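Glycoside hydrolase, family 11\:clostridium cellulosome enzyme, dockerin type i\:polysaccharide (Clostridium thermocellum, PDB 2C71) removes acetyl groups from acetylated xylan as a metal-ion-dependent family 4 carbohydrate esterase, probably aiding plant cell-wall degradation by the cellulosome. Local coordinates at residues E136-A141 with E160-P165. Numbering follows the deposited sequence.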
loop_
_atom_site.group_PDB
_atom_site.type_symbol
_atom_site.label_atom_id
_atom_site.label_comp_id
_atom_site.label_asym_id
_atom_site.label_seq_id
_atom_site.Cartn_x
_atom_site.Cartn_y
_atom_site.Cartn_z
ATOM N N GLU A 136 2.866 -19.197 -5.903
ATOM C CA GLU A 136 4.297 -19.437 -5.961
ATOM C C GLU A 136 5.005 -18.442 -6.879
ATOM O O GLU A 136 6.099 -17.956 -6.546
ATOM C CB GLU A 136 4.574 -20.882 -6.374
ATOM C CG GLU A 136 5.869 -21.218 -7.023
ATOM C CD GLU A 136 5.865 -22.691 -7.409
ATOM O OE1 GLU A 136 5.252 -23.098 -8.417
ATOM O OE2 GLU A 136 6.471 -23.455 -6.661
ATOM N N GLN A 137 4.371 -18.102 -8.018
ATOM C CA GLN A 137 4.958 -17.143 -8.941
ATOM C C GLN A 137 4.982 -15.735 -8.354
ATOM O O GLN A 137 5.965 -15.004 -8.515
ATOM C CB GLN A 137 4.208 -17.160 -10.271
ATOM C CG GLN A 137 4.467 -18.448 -11.035
ATOM C CD GLN A 137 3.545 -18.674 -12.221
ATOM O OE1 GLN A 137 2.408 -18.193 -12.269
ATOM N NE2 GLN A 137 4.096 -19.361 -13.249
ATOM N N ARG A 138 3.910 -15.350 -7.668
ATOM C CA ARG A 138 3.869 -14.035 -7.031
ATOM C C ARG A 138 4.955 -13.934 -5.979
ATOM O O ARG A 138 5.667 -12.931 -5.861
ATOM C CB ARG A 138 2.474 -13.812 -6.442
ATOM C CG ARG A 138 1.410 -13.660 -7.542
ATOM C CD ARG A 138 0.013 -13.826 -7.015
ATOM N NE ARG A 138 -0.933 -13.772 -8.142
ATOM C CZ ARG A 138 -2.111 -13.194 -8.173
ATOM N NH1 ARG A 138 -2.606 -12.635 -7.105
ATOM N NH2 ARG A 138 -2.783 -13.181 -9.312
ATOM N N ALA A 139 5.084 -14.991 -5.171
ATOM C CA ALA A 139 6.117 -15.010 -4.142
ATOM C C ALA A 139 7.512 -14.947 -4.736
ATOM O O ALA A 139 8.366 -14.204 -4.241
ATOM C CB ALA A 139 5.954 -16.267 -3.273
ATOM N N ALA A 140 7.770 -15.724 -5.801
ATOM C CA ALA A 140 9.089 -15.726 -6.433
ATOM C C ALA A 140 9.438 -14.332 -6.937
ATOM O O ALA A 140 10.599 -13.894 -6.845
ATOM C CB ALA A 140 9.158 -16.769 -7.522
ATOM N N ALA A 141 8.441 -13.635 -7.469
ATOM C CA ALA A 141 8.647 -12.298 -8.016
ATOM C C ALA A 141 9.086 -11.322 -6.931
ATOM O O ALA A 141 9.973 -10.497 -7.146
ATOM C CB ALA A 141 7.380 -11.803 -8.697
ATOM N N GLU A 160 -10.777 -12.301 -9.031
ATOM C CA GLU A 160 -10.230 -13.631 -8.737
ATOM C C GLU A 160 -10.103 -14.502 -9.967
ATOM O O GLU A 160 -10.748 -14.239 -10.986
ATOM C CB GLU A 160 -11.048 -14.279 -7.663
ATOM C CG GLU A 160 -10.930 -13.452 -6.380
ATOM C CD GLU A 160 -11.716 -13.992 -5.224
ATOM O OE1 GLU A 160 -11.214 -14.886 -4.515
ATOM O OE2 GLU A 160 -12.835 -13.488 -5.011
ATOM N N PRO A 161 -9.247 -15.524 -9.924
ATOM C CA PRO A 161 -8.363 -15.925 -8.819
ATOM C C PRO A 161 -7.391 -14.856 -8.374
ATOM O O PRO A 161 -6.806 -14.182 -9.211
ATOM C CB PRO A 161 -7.633 -17.162 -9.341
ATOM C CG PRO A 161 -8.472 -17.677 -10.418
ATOM C CD PRO A 161 -9.167 -16.494 -11.024
ATOM N N HIS A 162 -7.205 -14.735 -7.051
ATOM C CA HIS A 162 -6.302 -13.747 -6.522
ATOM C C HIS A 162 -5.514 -14.325 -5.332
ATOM O O HIS A 162 -5.763 -13.960 -4.173
ATOM C CB HIS A 162 -7.036 -12.475 -6.087
ATOM C CG HIS A 162 -6.086 -11.361 -5.794
ATOM N ND1 HIS A 162 -5.073 -10.940 -6.652
ATOM C CD2 HIS A 162 -6.041 -10.544 -4.726
ATOM C CE1 HIS A 162 -4.441 -9.917 -6.088
ATOM N NE2 HIS A 162 -5.009 -9.664 -4.916
ATOM N N PRO A 163 -4.540 -15.195 -5.615
ATOM C CA PRO A 163 -3.827 -15.896 -4.526
ATOM C C PRO A 163 -2.698 -15.081 -3.905
ATOM O O PRO A 163 -1.671 -15.644 -3.475
ATOM C CB PRO A 163 -3.290 -17.147 -5.215
ATOM C CG PRO A 163 -3.039 -16.661 -6.646
ATOM C CD PRO A 163 -4.250 -15.801 -6.930
ATOM N N THR A 164 -2.872 -13.772 -3.751
ATOM C CA THR A 164 -1.893 -12.967 -3.027
ATOM C C THR A 164 -1.778 -13.340 -1.538
ATOM O O THR A 164 -0.660 -13.449 -1.030
ATOM C CB THR A 164 -2.099 -11.503 -3.322
ATOM O OG1 THR A 164 -1.697 -11.281 -4.688
ATOM C CG2 THR A 164 -1.317 -10.598 -2.344
ATOM N N PRO A 165 -2.895 -13.612 -0.843
ATOM C CA PRO A 165 -2.727 -14.064 0.568
ATOM C C PRO A 165 -1.834 -15.307 0.643
ATOM O O PRO A 165 -0.952 -15.397 1.507
ATOM C CB PRO A 165 -4.169 -14.326 1.044
ATOM C CG PRO A 165 -5.018 -13.406 0.172
ATOM C CD PRO A 165 -4.322 -13.429 -1.185
HETATM O O HOH W 1 -5.274 -11.750 -9.389
#
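The guanidinium of Arg138 lies with one face on the ring of Pro163, whose CD sits 3.5 Å above the plane and over its centre, while His162 ND1 and an ordered water meet it at the edge. The imidazole of His162 is turned 67° from the guanidinium, and one of its own faces carries Thr164 CB, offset toward the rim. One arginine thus engages Pro163 with a face and Thr164 and the water with its N-H groups. From Arg138 NH1 a hydrogen bond runs 2.9 Å to Thr164 OG1. It is bent (136° at the hydrogen), and OG1 lies somewhat out of the guanidinium plane. His162 ND1 comes within 3.0 Å of Arg138 NH1. NH2 gives a hydrogen to the water, which in turn donates to Pro161 O, 2.9 Å from the water oxygen, and also bonds His162 ND1, bridging side chain and backbone. Arg138 gets this far by a chain extended from CG to NE, which carries the charge well beyond its helix. Bonds from NE to Thr133 OG1 and from NH2 to Ile130 O fix the group's rotation. On the other segment, Thr164 OG1 is also bonded to Asp128 OD2, and His162, its side chain about 10 Å from the magnesium ion, bonds through NE2 to His155 O, at the end of strand 151-155. Within the NodB homology fold, Arg138 therefore ties helix 135-145 to the turn entering helix 164-177, where Pro163 is the N-cap; the two helices also pack together, Arg138 on Ala167 and Ala139 on Ile170 and Ile171.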